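Local coordinates for protein Abbfa_003403 (PDB 4ZXH) that probably builds a peptide as a nonribosomal peptide synthetase, joining condensation, adenylation, carrier and thioesterase domains in one chain, at residues Tyr251-Phe256 against Gln315-Val320; Val435-Ala440 against Leu456-Asp461; Gly550-Gly555 against Ile639-Ile644; Leu924-Gln929 against Thr1036-Gly1041; Ile1043-Lys1048 against Pro1228-Pro1233. One frame throughout, in Å; residues are numbered along the deposited sequence.

Overall arrangement
The five contacts sample both levels of organisation in a modular synthetase: packing inside a domain and docking between domains. Contacts 1 and 2 lie in the condensation region, their centres 20 Å apart and their nearest atoms about 9 Å apart; helix 255-271 begins within contact 1 and its later residues pack on contact 2. Contact 3 belongs to the adenylation region, its centre 63 Å from that of contact 1 and 70 Å from that of contact 5. Contacts 4 and 5 share helix 1037-1046 of the carrier domain, with centres 14 Å apart: contact 4 joins it to the adenylation C-terminal subdomain, contact 5 to the thioesterase. The phosphopantetheine pocket draws on residues from the condensation domain through to the carrier region.

Contact 1. Residues Tyr251-Phe256 against Gln315-Val320; sequences YEITLF and QFTQQV
The methyl group of T317 is the point on which Y251 and I253 converge, and the contact illustrates how a single threonine can offer a helix both an apolar and a polar face. The apolar part comes first. CG2 of T317 stands anti to its backbone N, which carries the methyl outward to meet both CD1 and CG2 of I253, the CG2 atoms of the two residues lying 3.8 Å apart. I253 reaches it with CG1 set between the backbone N and the carbonyl carbon (chi1 70°). The Y251 ring, less well ordered, comes up obliquely, its CD2 4.0 Å from T317 CG2, and both Y251 and I253 run roughly at right angles to the threonine side chain. Q318 borders the patch on its exposed side; I253 CG2 approaches its CA at 4.5 Å.

Among the polar groups, T317 OG1 turns back to L313 O within its own helix, satisfying the buried hydroxyl. T254 N to Q321 OE1 ties the loop to helix 313-329 next to the apolar patch, while T254 OG1 caps G257 N.

In the condensation domain, 251-254 is the loop that leads into helix 255-271, and the segment lies against helix 313-329. T317 also touches L258 and S261 of helix 255-271, Y251 reaches P449, and beyond them V320 and F316 pack on M305 of strand 302-306.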
# COMPACT_ATOMS: atom_id res chain seq x y z
N TYR A 251 -41.37 10.62 -2.25
CA TYR A 251 -40.39 11.69 -2.14
C TYR A 251 -40.34 12.44 -3.47
O TYR A 251 -41.14 12.18 -4.37
CB TYR A 251 -39.00 11.15 -1.82
CG TYR A 251 -38.87 10.33 -0.54
CD1 TYR A 251 -39.74 10.50 0.52
CD2 TYR A 251 -37.83 9.41 -0.40
CE1 TYR A 251 -39.59 9.75 1.69
CE2 TYR A 251 -37.67 8.66 0.75
CZ TYR A 251 -38.55 8.83 1.79
OH TYR A 251 -38.39 8.09 2.94
N GLU A 252 -39.39 13.37 -3.61
CA GLU A 252 -39.16 14.03 -4.89
C GLU A 252 -38.36 13.10 -5.80
O GLU A 252 -38.45 13.16 -7.03
CB GLU A 252 -38.43 15.36 -4.70
N ILE A 253 -37.62 12.20 -5.16
CA ILE A 253 -36.53 11.44 -5.77
C ILE A 253 -36.89 10.44 -6.87
O ILE A 253 -38.04 10.04 -7.04
CB ILE A 253 -35.82 10.65 -4.71
CG1 ILE A 253 -36.75 9.54 -4.24
CG2 ILE A 253 -35.47 11.54 -3.55
CD1 ILE A 253 -36.06 8.44 -3.54
N THR A 254 -35.86 10.04 -7.60
CA THR A 254 -35.95 8.97 -8.58
C THR A 254 -35.60 7.64 -7.92
O THR A 254 -35.02 7.61 -6.83
CB THR A 254 -34.99 9.21 -9.77
OG1 THR A 254 -33.64 9.33 -9.29
CG2 THR A 254 -35.38 10.49 -10.49
N LEU A 255 -35.95 6.54 -8.59
CA LEU A 255 -35.60 5.23 -8.07
C LEU A 255 -34.08 5.06 -7.97
O LEU A 255 -33.57 4.45 -7.02
CB LEU A 255 -36.21 4.14 -8.96
CG LEU A 255 -35.92 2.70 -8.56
CD1 LEU A 255 -36.34 2.43 -7.11
CD2 LEU A 255 -36.62 1.76 -9.52
N PHE A 256 -33.37 5.60 -8.96
CA PHE A 256 -31.91 5.57 -8.95
C PHE A 256 -31.39 6.25 -7.71
O PHE A 256 -30.49 5.74 -7.05
CB PHE A 256 -31.33 6.26 -10.18
CG PHE A 256 -29.85 6.53 -10.06
CD1 PHE A 256 -28.94 5.48 -10.04
CD2 PHE A 256 -29.37 7.82 -9.96
CE1 PHE A 256 -27.59 5.71 -9.92
CE2 PHE A 256 -28.01 8.05 -9.84
CZ PHE A 256 -27.12 6.99 -9.82
N GLN A 315 -35.12 12.47 4.97
CA GLN A 315 -34.28 13.64 4.87
C GLN A 315 -32.99 13.36 4.10
O GLN A 315 -32.67 14.06 3.14
CB GLN A 315 -33.96 14.17 6.27
CG GLN A 315 -35.19 14.69 7.01
CD GLN A 315 -34.86 15.14 8.41
OE1 GLN A 315 -33.96 14.60 9.06
NE2 GLN A 315 -35.59 16.14 8.90
N PHE A 316 -32.29 12.30 4.49
CA PHE A 316 -31.03 11.94 3.84
C PHE A 316 -31.18 11.54 2.37
O PHE A 316 -30.35 11.90 1.53
CB PHE A 316 -30.35 10.81 4.62
CG PHE A 316 -29.13 10.28 3.94
CD1 PHE A 316 -27.94 11.00 3.97
CD2 PHE A 316 -29.16 9.07 3.27
CE1 PHE A 316 -26.82 10.52 3.34
CE2 PHE A 316 -28.03 8.59 2.64
CZ PHE A 316 -26.86 9.32 2.67
N THR A 317 -32.22 10.78 2.05
CA THR A 317 -32.49 10.44 0.66
C THR A 317 -32.68 11.71 -0.17
O THR A 317 -32.15 11.82 -1.28
CB THR A 317 -33.73 9.55 0.50
OG1 THR A 317 -33.58 8.35 1.26
CG2 THR A 317 -33.92 9.19 -0.94
N GLN A 318 -33.41 12.68 0.38
CA GLN A 318 -33.60 13.97 -0.30
C GLN A 318 -32.26 14.70 -0.45
O GLN A 318 -31.99 15.33 -1.48
CB GLN A 318 -34.62 14.83 0.46
CG GLN A 318 -36.04 14.25 0.46
CD GLN A 318 -37.07 15.16 1.11
OE1 GLN A 318 -36.89 15.63 2.24
NE2 GLN A 318 -38.18 15.39 0.42
N GLN A 319 -31.42 14.61 0.58
CA GLN A 319 -30.09 15.22 0.58
C GLN A 319 -29.25 14.69 -0.59
O GLN A 319 -28.52 15.44 -1.25
CB GLN A 319 -29.41 14.96 1.93
CG GLN A 319 -28.00 15.48 2.13
CD GLN A 319 -27.56 15.45 3.61
OE1 GLN A 319 -28.40 15.48 4.52
NE2 GLN A 319 -26.23 15.37 3.84
N VAL A 320 -29.38 13.39 -0.87
CA VAL A 320 -28.59 12.77 -1.94
C VAL A 320 -29.14 13.19 -3.29
O VAL A 320 -28.39 13.56 -4.19
CB VAL A 320 -28.59 11.23 -1.82
CG1 VAL A 320 -28.08 10.59 -3.09
CG2 VAL A 320 -27.75 10.79 -0.61

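Contact 2. Residues Val435-Ala440 against Leu456-Asp461; sequences VQLLQA and LDIAPD
L437 opens the contact from the helix by laying its CD2 methyl against the CG2 branch of I458, 3.5 Å away. This is a simple example of a helix packing against the loop that follows it in the chain. The leucine CG lies beside the backbone N and anti to the carbonyl carbon (chi1 -69°), a setting that sends its end across the loop, where the two side chains cross obliquely. The same CD2 also lies 3.7 Å from the carbonyl O of I458, and L437 O is 3.8 Å from I458 CG2, so the isoleucine branch is met by both the side chain and the backbone of the leucine. One turn further on, A440 completes the contact: its CB sits 4.0 Å from I458 O and 4.2 Å from I458 CG2. I458 thus meets L437 and A440 with CG2, anti to its backbone N, and with its carbonyl O. A weak bond from A459 N to D457 OD1 (3.5 Å) fits an Asx turn beside it.

Around this buried patch, helix 428-447 is flanked by helix 255-271, whose L266 and L270 touch L437 and whose K269 touches I458, and by strand 229-235, where L232 and F234 meet V435. P805, from the adenylation part of the chain, packs on L437 and A459, placing the contact where the condensation and adenylation regions meet.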
# COMPACT_ATOMS: atom_id res chain seq x y z
N VAL A 435 -24.47 -8.22 0.02
CA VAL A 435 -25.74 -8.28 -0.68
C VAL A 435 -26.88 -8.43 0.32
O VAL A 435 -27.89 -7.72 0.23
CB VAL A 435 -25.78 -9.42 -1.71
CG1 VAL A 435 -27.20 -9.66 -2.20
CG2 VAL A 435 -24.87 -9.07 -2.88
N GLN A 436 -26.71 -9.31 1.30
CA GLN A 436 -27.75 -9.51 2.30
C GLN A 436 -28.01 -8.25 3.11
O GLN A 436 -29.14 -7.99 3.50
CB GLN A 436 -27.40 -10.68 3.22
CG GLN A 436 -27.49 -12.03 2.51
CD GLN A 436 -27.31 -13.20 3.45
OE1 GLN A 436 -26.93 -13.03 4.62
NE2 GLN A 436 -27.57 -14.40 2.95
N LEU A 437 -26.97 -7.45 3.33
CA LEU A 437 -27.09 -6.21 4.09
C LEU A 437 -27.78 -5.11 3.28
O LEU A 437 -28.56 -4.33 3.82
CB LEU A 437 -25.71 -5.75 4.58
CG LEU A 437 -25.11 -6.66 5.65
CD1 LEU A 437 -23.69 -6.27 6.01
CD2 LEU A 437 -25.97 -6.69 6.88
N LEU A 438 -27.48 -5.05 1.99
CA LEU A 438 -28.18 -4.16 1.07
C LEU A 438 -29.67 -4.48 1.04
O LEU A 438 -30.51 -3.58 1.15
CB LEU A 438 -27.59 -4.27 -0.34
CG LEU A 438 -28.19 -3.37 -1.42
CD1 LEU A 438 -28.32 -1.93 -0.93
CD2 LEU A 438 -27.33 -3.40 -2.67
N GLN A 439 -29.99 -5.77 0.88
CA GLN A 439 -31.36 -6.26 0.95
C GLN A 439 -32.04 -5.68 2.20
O GLN A 439 -33.18 -5.22 2.15
CB GLN A 439 -31.37 -7.80 1.00
CG GLN A 439 -30.88 -8.56 -0.26
CD GLN A 439 -31.90 -8.59 -1.38
OE1 GLN A 439 -31.96 -7.69 -2.20
NE2 GLN A 439 -32.69 -9.65 -1.42
N ALA A 440 -31.31 -5.67 3.31
CA ALA A 440 -31.84 -5.23 4.60
C ALA A 440 -32.08 -3.73 4.66
O ALA A 440 -33.15 -3.29 5.10
CB ALA A 440 -30.90 -5.64 5.70
N LEU A 456 -31.08 3.00 12.96
CA LEU A 456 -31.29 1.93 12.00
C LEU A 456 -30.36 0.75 12.25
O LEU A 456 -29.13 0.90 12.26
CB LEU A 456 -31.09 2.47 10.58
CG LEU A 456 -31.14 1.49 9.41
CD1 LEU A 456 -32.53 0.96 9.20
CD2 LEU A 456 -30.65 2.18 8.17
N ASP A 457 -30.94 -0.42 12.46
CA ASP A 457 -30.13 -1.61 12.72
C ASP A 457 -30.24 -2.56 11.53
O ASP A 457 -31.32 -3.03 11.19
CB ASP A 457 -30.57 -2.28 14.03
CG ASP A 457 -29.42 -2.98 14.74
OD1 ASP A 457 -28.41 -3.29 14.08
OD2 ASP A 457 -29.54 -3.21 15.98
N ILE A 458 -29.09 -2.81 10.91
CA ILE A 458 -28.97 -3.56 9.67
C ILE A 458 -28.68 -5.02 9.97
O ILE A 458 -28.79 -5.90 9.11
CB ILE A 458 -27.83 -2.95 8.80
CG1 ILE A 458 -28.12 -1.49 8.51
CG2 ILE A 458 -27.66 -3.67 7.48
CD1 ILE A 458 -29.50 -1.27 7.97
N ALA A 459 -28.32 -5.27 11.22
CA ALA A 459 -27.89 -6.58 11.66
C ALA A 459 -28.99 -7.60 11.47
O ALA A 459 -30.17 -7.25 11.54
CB ALA A 459 -27.45 -6.52 13.12
N PRO A 460 -28.62 -8.85 11.20
CA PRO A 460 -29.62 -9.93 11.19
C PRO A 460 -30.22 -10.06 12.58
O PRO A 460 -29.52 -9.77 13.54
CB PRO A 460 -28.80 -11.18 10.82
CG PRO A 460 -27.49 -10.66 10.25
CD PRO A 460 -27.25 -9.34 10.92
N ASP A 461 -31.47 -10.47 12.71
CA ASP A 461 -32.02 -10.68 14.04
C ASP A 461 -31.47 -12.00 14.56
O ASP A 461 -31.87 -13.07 14.10
CB ASP A 461 -33.55 -10.66 14.04
CG ASP A 461 -34.14 -10.54 15.45
OD1 ASP A 461 -33.49 -10.99 16.43
OD2 ASP A 461 -35.25 -9.99 15.58

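Contact 3. Residues Gly550-Gly555 against Ile639-Ile644; sequences GIWAAG and IGHPSI
The indole of W552 receives the imidazole of H641 edge-on over one face, a T-shaped (edge-to-face) pair with ring planes 85° apart and 4.4 Å between the centroids of the five-membered ring of W552 and the ring of H641. The pair belongs to the N-terminal part of the adenylation domain, of the ANL fold, and shows how hydrogen bonds can fix rings in an apolar core. NE2 of H641 leads, standing over the middle of the indole, 3.3 Å from W552 CD2, while W552 CG lies in the imidazole plane at that ring's edge. F618 meets both rings, inclined at about 60° to the indole and about 30° to the imidazole, so the three aromatic groups form one cluster.

W552 NE1 bonds to A622 O and H641 ND1 to G619 O; each pins its ring's rotation and answers a buried polar atom with a backbone carbonyl. W552 carries its CG beside the backbone N, which sends the indole out from helix 543-553 toward the beginning of helix 641-655. From that helix I644 reaches the benzo part of the indole with CD1, 4.0 Å from W552 CZ2. I675 and L679 of helix 674-679 also touch the tryptophan.

One residue beyond W552 its helix ends in a Schellman motif: G555, with positive phi, sits at C-prime, and its N bonds to the carbonyl O of W552 at 2.8 Å.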
# COMPACT_ATOMS: atom_id res chain seq x y z
N GLY A 550 -0.26 -22.63 49.59
CA GLY A 550 -0.23 -22.50 51.04
C GLY A 550 -1.12 -21.34 51.45
O GLY A 550 -1.96 -21.47 52.35
N ILE A 551 -0.94 -20.21 50.78
CA ILE A 551 -1.75 -19.02 51.02
C ILE A 551 -3.23 -19.32 50.79
O ILE A 551 -4.08 -18.91 51.58
CB ILE A 551 -1.32 -17.87 50.11
CG1 ILE A 551 0.07 -17.38 50.51
CG2 ILE A 551 -2.31 -16.73 50.21
CD1 ILE A 551 0.74 -16.58 49.41
N TRP A 552 -3.53 -20.05 49.73
CA TRP A 552 -4.89 -20.43 49.46
C TRP A 552 -5.45 -21.34 50.55
O TRP A 552 -6.61 -21.21 50.93
CB TRP A 552 -5.00 -21.13 48.11
CG TRP A 552 -4.95 -20.19 46.97
CD1 TRP A 552 -4.99 -18.82 47.02
CD2 TRP A 552 -4.82 -20.53 45.58
NE1 TRP A 552 -4.91 -18.30 45.76
CE2 TRP A 552 -4.81 -19.32 44.86
CE3 TRP A 552 -4.73 -21.73 44.90
CZ2 TRP A 552 -4.70 -19.30 43.49
CZ3 TRP A 552 -4.61 -21.70 43.53
CH2 TRP A 552 -4.59 -20.49 42.85
N ALA A 553 -4.62 -22.24 51.06
CA ALA A 553 -5.10 -23.22 52.01
C ALA A 553 -5.41 -22.58 53.36
O ALA A 553 -6.17 -23.12 54.16
CB ALA A 553 -4.09 -24.33 52.18
N ALA A 554 -4.83 -21.40 53.60
CA ALA A 554 -5.11 -20.64 54.80
C ALA A 554 -6.31 -19.73 54.56
O ALA A 554 -6.65 -18.90 55.40
CB ALA A 554 -3.89 -19.82 55.23
N GLY A 555 -6.93 -19.91 53.40
CA GLY A 555 -8.11 -19.16 53.02
C GLY A 555 -7.85 -17.75 52.53
O GLY A 555 -8.79 -16.98 52.36
N ILE A 639 -9.84 -12.00 41.57
CA ILE A 639 -10.31 -13.19 40.89
C ILE A 639 -10.71 -14.22 41.93
O ILE A 639 -9.98 -14.44 42.92
CB ILE A 639 -9.21 -13.76 39.95
CG1 ILE A 639 -8.89 -12.73 38.88
CG2 ILE A 639 -9.67 -15.05 39.29
CD1 ILE A 639 -10.08 -12.43 37.96
N GLY A 640 -11.88 -14.81 41.72
CA GLY A 640 -12.44 -15.82 42.62
C GLY A 640 -12.03 -17.21 42.19
O GLY A 640 -11.55 -17.43 41.08
N HIS A 641 -12.19 -18.17 43.09
CA HIS A 641 -11.72 -19.51 42.76
C HIS A 641 -12.61 -20.24 41.76
O HIS A 641 -12.10 -21.05 40.98
CB HIS A 641 -11.57 -20.34 44.04
CG HIS A 641 -10.21 -20.22 44.66
ND1 HIS A 641 -10.02 -19.69 45.92
CD2 HIS A 641 -8.98 -20.54 44.19
CE1 HIS A 641 -8.73 -19.70 46.21
NE2 HIS A 641 -8.08 -20.21 45.17
N PRO A 642 -13.93 -19.98 41.76
CA PRO A 642 -14.70 -20.59 40.66
C PRO A 642 -14.18 -20.24 39.24
O PRO A 642 -14.08 -21.16 38.43
CB PRO A 642 -16.11 -20.05 40.89
CG PRO A 642 -16.20 -19.91 42.38
CD PRO A 642 -14.82 -19.52 42.86
N SER A 643 -13.84 -18.98 38.95
CA SER A 643 -13.26 -18.62 37.64
C SER A 643 -12.03 -19.46 37.32
O SER A 643 -11.93 -20.01 36.24
CB SER A 643 -12.82 -17.14 37.58
OG SER A 643 -13.69 -16.29 38.32
N ILE A 644 -11.10 -19.52 38.27
CA ILE A 644 -9.83 -20.20 38.08
C ILE A 644 -10.04 -21.65 37.67
O ILE A 644 -9.46 -22.11 36.69
CB ILE A 644 -8.96 -20.15 39.36
CG1 ILE A 644 -8.56 -18.72 39.65
CG2 ILE A 644 -7.70 -21.03 39.22
CD1 ILE A 644 -7.64 -18.61 40.80

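Contact 4. Residues Leu924-Gln929 against Thr1036-Gly1041; sequences LKKNLQ and TVERLG
R1039 and K926 form the tight centre, their side chains sliding past each other in opposite directions until K926 CD rests 3.4 Å from R1039 NH1. The lysine's aliphatic carbons do the packing, with CE 3.8 Å from R1039 CG, while NZ is carried on past the guanidinium. The end of Q929 lies over one face of that guanidinium, the planes 23° apart. R1039 is buried, and its NH2 gains a weak bond to Q1033 O. At the helix start, T1036 OG1 accepts from R1039 N (3.1 Å, 165°), an N-cap bond that anchors the arginine's backbone.

The looser side is electrostatic and partly exposed. K926 NZ is 3.7 Å from E1038 OE1, a long salt bridge; its stronger partner is E1042 OE1, one turn further on. Such acidic neighbours probably offset the nearby like charge of R1039.

The segment axes stay 13.0 Å apart and cross at -74°, so long side chains bridge the gap, an example of docking at a distance. Helix 921-931 of the adenylation C-terminal subdomain, backed by F941 of strand 940-943 and V886 of helix 880-888, here faces helix 1037-1046 of the carrier domain, which packs in turn on helix 977-990.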
# COMPACT_ATOMS: atom_id res chain seq x y z
N LEU A 924 15.04 0.77 3.06
CA LEU A 924 13.73 0.36 3.56
C LEU A 924 12.60 1.06 2.82
O LEU A 924 11.69 0.42 2.28
CB LEU A 924 13.59 0.63 5.06
CG LEU A 924 14.49 -0.22 5.96
CD1 LEU A 924 14.21 0.09 7.41
CD2 LEU A 924 14.29 -1.69 5.68
N LYS A 925 12.67 2.39 2.80
CA LYS A 925 11.72 3.22 2.08
C LYS A 925 11.48 2.68 0.66
O LYS A 925 10.34 2.46 0.27
CB LYS A 925 12.23 4.66 2.03
CG LYS A 925 11.27 5.70 1.45
CD LYS A 925 10.30 6.20 2.48
CE LYS A 925 9.47 7.34 1.93
NZ LYS A 925 10.27 8.58 1.76
N LYS A 926 12.57 2.46 -0.09
CA LYS A 926 12.48 1.95 -1.46
C LYS A 926 11.71 0.64 -1.51
O LYS A 926 10.83 0.45 -2.37
CB LYS A 926 13.86 1.72 -2.07
CG LYS A 926 14.75 2.95 -2.15
CD LYS A 926 14.23 3.98 -3.12
CE LYS A 926 15.33 4.98 -3.43
NZ LYS A 926 16.49 4.29 -4.06
N ASN A 927 12.05 -0.27 -0.60
CA ASN A 927 11.43 -1.59 -0.57
C ASN A 927 9.93 -1.53 -0.29
O ASN A 927 9.13 -2.13 -1.03
CB ASN A 927 12.12 -2.47 0.47
CG ASN A 927 11.71 -3.93 0.36
OD1 ASN A 927 10.65 -4.33 0.84
ND2 ASN A 927 12.57 -4.74 -0.24
N LEU A 928 9.54 -0.83 0.77
CA LEU A 928 8.13 -0.76 1.11
C LEU A 928 7.33 -0.07 -0.00
O LEU A 928 6.18 -0.44 -0.26
CB LEU A 928 7.92 -0.02 2.44
CG LEU A 928 8.60 -0.55 3.70
CD1 LEU A 928 7.98 0.13 4.89
CD2 LEU A 928 8.48 -2.04 3.83
N GLN A 929 7.92 0.91 -0.67
CA GLN A 929 7.22 1.59 -1.75
C GLN A 929 6.78 0.64 -2.86
O GLN A 929 5.75 0.87 -3.50
CB GLN A 929 8.10 2.69 -2.32
CG GLN A 929 7.74 4.09 -1.84
CD GLN A 929 8.86 5.08 -2.10
OE1 GLN A 929 10.02 4.69 -2.21
NE2 GLN A 929 8.51 6.36 -2.20
N THR A 1036 10.26 9.63 -9.05
CA THR A 1036 11.27 10.67 -8.89
C THR A 1036 12.39 10.42 -9.87
O THR A 1036 12.53 9.31 -10.37
CB THR A 1036 11.86 10.70 -7.50
OG1 THR A 1036 12.65 9.52 -7.31
CG2 THR A 1036 10.75 10.81 -6.43
N VAL A 1037 13.20 11.44 -10.14
CA VAL A 1037 14.32 11.26 -11.07
C VAL A 1037 15.31 10.25 -10.50
O VAL A 1037 15.84 9.40 -11.23
CB VAL A 1037 15.03 12.57 -11.36
CG1 VAL A 1037 16.29 12.31 -12.16
CG2 VAL A 1037 14.11 13.50 -12.12
N GLU A 1038 15.55 10.30 -9.19
CA GLU A 1038 16.48 9.36 -8.60
C GLU A 1038 16.05 7.92 -8.86
O GLU A 1038 16.84 7.11 -9.37
CB GLU A 1038 16.62 9.57 -7.09
CG GLU A 1038 17.84 8.84 -6.52
CD GLU A 1038 17.63 8.35 -5.10
OE1 GLU A 1038 16.50 7.95 -4.78
OE2 GLU A 1038 18.60 8.40 -4.30
N ARG A 1039 14.80 7.62 -8.51
CA ARG A 1039 14.33 6.25 -8.53
C ARG A 1039 14.24 5.72 -9.95
O ARG A 1039 14.59 4.57 -10.21
CB ARG A 1039 12.98 6.15 -7.82
CG ARG A 1039 13.16 6.08 -6.32
CD ARG A 1039 11.88 6.30 -5.51
NE ARG A 1039 10.75 5.42 -5.83
CZ ARG A 1039 10.78 4.09 -5.80
NH1 ARG A 1039 11.90 3.43 -5.51
NH2 ARG A 1039 9.69 3.42 -6.10
N LEU A 1040 13.80 6.56 -10.87
CA LEU A 1040 13.65 6.15 -12.26
C LEU A 1040 15.02 5.98 -12.87
O LEU A 1040 15.25 5.09 -13.68
CB LEU A 1040 12.81 7.18 -13.04
CG LEU A 1040 12.52 6.99 -14.53
CD1 LEU A 1040 11.71 5.73 -14.81
CD2 LEU A 1040 11.78 8.22 -15.00
N GLY A 1041 15.94 6.85 -12.46
CA GLY A 1041 17.31 6.82 -12.93
C GLY A 1041 18.01 5.54 -12.53
O GLY A 1041 18.79 5.01 -13.32

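Contact 5. Residues Ile1043-Lys1048 against Pro1228-Pro1233; sequences IIRENK and PLDADP
NH1 of R1045 donates to OD2 of D1230 at 2.9 Å in a salt bridge that ties two domains together. The bond is moderately straight (156° at the hydrogen). It meets OD2 on the syn side, 17° from the carboxylate plane, and D1230 OD2 lies near the guanidinium plane, yet the two planes stand almost perpendicular (84°), so a single bond rather than a side-by-side pair joins the groups. D1230 OD1 is further from NH1, at 3.3 Å. The aspartate's CG sits between its backbone N and carbonyl carbon, turning the carboxylate toward the arginine.

The other arm of the guanidinium is held from elsewhere: R1045 NH2 forms a salt bridge with D976 OD2, so two acids, on NH1 and NH2, hold the group. P1228 CG lies over one face, toward its rim, 3.8 Å from R1045 NH2. R1045 reaches both partners through a chain extended from CG until it bends at chi3.

A type I beta turn from P1228 to A1231, closed by A1231 N to P1228 O at 3.1 Å, presents the proline and D1230 together, and D1232 OD1 then caps D1235 N to start helix 1233-1251.

The example is one of interdomain docking: the last helix of the carrier domain meets a loop among the helices inserted between strands 1157-1163 and 1262-1267 of the thioesterase, the position of the lid in this branch of the alpha/beta hydrolase fold.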
# COMPACT_ATOMS: atom_id res chain seq x y z
N ILE A 1043 16.56 2.64 -12.16
CA ILE A 1043 15.94 1.66 -13.03
C ILE A 1043 16.56 1.66 -14.43
O ILE A 1043 16.89 0.62 -14.98
CB ILE A 1043 14.43 1.92 -13.16
CG1 ILE A 1043 13.73 1.50 -11.87
CG2 ILE A 1043 13.84 1.18 -14.36
CD1 ILE A 1043 14.13 0.12 -11.42
N ILE A 1044 16.72 2.85 -14.99
CA ILE A 1044 17.30 2.99 -16.31
C ILE A 1044 18.79 2.61 -16.29
O ILE A 1044 19.30 2.02 -17.24
CB ILE A 1044 17.13 4.42 -16.80
CG1 ILE A 1044 15.67 4.69 -17.08
CG2 ILE A 1044 17.94 4.67 -18.03
CD1 ILE A 1044 15.39 6.13 -17.47
N ARG A 1045 19.46 2.94 -15.19
CA ARG A 1045 20.89 2.69 -15.01
C ARG A 1045 21.21 1.19 -15.02
O ARG A 1045 22.31 0.79 -15.45
CB ARG A 1045 21.36 3.32 -13.71
CG ARG A 1045 22.85 3.33 -13.51
CD ARG A 1045 23.24 4.18 -12.30
NE ARG A 1045 22.94 5.59 -12.52
CZ ARG A 1045 22.02 6.27 -11.84
NH1 ARG A 1045 21.31 5.68 -10.88
NH2 ARG A 1045 21.81 7.55 -12.10
N GLU A 1046 20.26 0.39 -14.55
CA GLU A 1046 20.40 -1.07 -14.49
C GLU A 1046 20.58 -1.68 -15.87
O GLU A 1046 21.25 -2.70 -16.02
CB GLU A 1046 19.17 -1.72 -13.83
CG GLU A 1046 19.14 -1.70 -12.32
CD GLU A 1046 17.82 -2.21 -11.75
OE1 GLU A 1046 16.95 -2.68 -12.53
OE2 GLU A 1046 17.64 -2.13 -10.51
N ASN A 1047 19.95 -1.07 -16.87
CA ASN A 1047 20.04 -1.54 -18.25
C ASN A 1047 21.32 -1.07 -18.93
O ASN A 1047 21.37 0.03 -19.46
CB ASN A 1047 18.83 -1.06 -19.05
CG ASN A 1047 18.81 -1.60 -20.47
OD1 ASN A 1047 19.79 -2.18 -20.95
ND2 ASN A 1047 17.70 -1.39 -21.15
N LYS A 1048 22.34 -1.92 -18.95
CA LYS A 1048 23.63 -1.53 -19.51
C LYS A 1048 23.60 -1.34 -21.03
O LYS A 1048 24.57 -0.88 -21.63
CB LYS A 1048 24.70 -2.56 -19.14
N PRO A 1228 26.10 9.08 -8.09
CA PRO A 1228 25.06 8.20 -7.53
C PRO A 1228 25.64 7.06 -6.71
O PRO A 1228 26.74 6.58 -7.00
CB PRO A 1228 24.35 7.65 -8.78
CG PRO A 1228 24.62 8.64 -9.85
CD PRO A 1228 26.00 9.17 -9.56
N LEU A 1229 24.91 6.61 -5.70
CA LEU A 1229 25.40 5.53 -4.85
C LEU A 1229 25.59 4.24 -5.64
O LEU A 1229 26.50 3.48 -5.34
CB LEU A 1229 24.48 5.31 -3.66
CG LEU A 1229 24.92 6.07 -2.40
CD1 LEU A 1229 25.14 7.57 -2.69
CD2 LEU A 1229 23.90 5.88 -1.29
N ASP A 1230 24.76 4.01 -6.66
CA ASP A 1230 24.90 2.80 -7.46
C ASP A 1230 25.90 2.90 -8.63
O ASP A 1230 25.93 2.03 -9.49
CB ASP A 1230 23.53 2.35 -8.00
CG ASP A 1230 22.73 3.49 -8.62
OD1 ASP A 1230 22.88 4.65 -8.16
OD2 ASP A 1230 21.94 3.23 -9.56
N ALA A 1231 26.72 3.95 -8.66
CA ALA A 1231 27.81 4.03 -9.65
C ALA A 1231 28.89 3.02 -9.29
O ALA A 1231 29.29 2.91 -8.14
CB ALA A 1231 28.40 5.44 -9.72
N ASP A 1232 29.37 2.28 -10.28
CA ASP A 1232 30.37 1.25 -9.99
C ASP A 1232 31.77 1.74 -10.42
O ASP A 1232 31.89 2.84 -10.98
CB ASP A 1232 29.98 -0.09 -10.65
CG ASP A 1232 29.85 0.00 -12.17
OD1 ASP A 1232 30.60 0.77 -12.80
OD2 ASP A 1232 28.98 -0.71 -12.74
N PRO A 1233 32.82 0.97 -10.12
CA PRO A 1233 34.15 1.45 -10.53
C PRO A 1233 34.31 1.65 -12.04
O PRO A 1233 35.06 2.54 -12.43
CB PRO A 1233 35.08 0.34 -10.05
CG PRO A 1233 34.39 -0.22 -8.87
CD PRO A 1233 32.93 -0.20 -9.23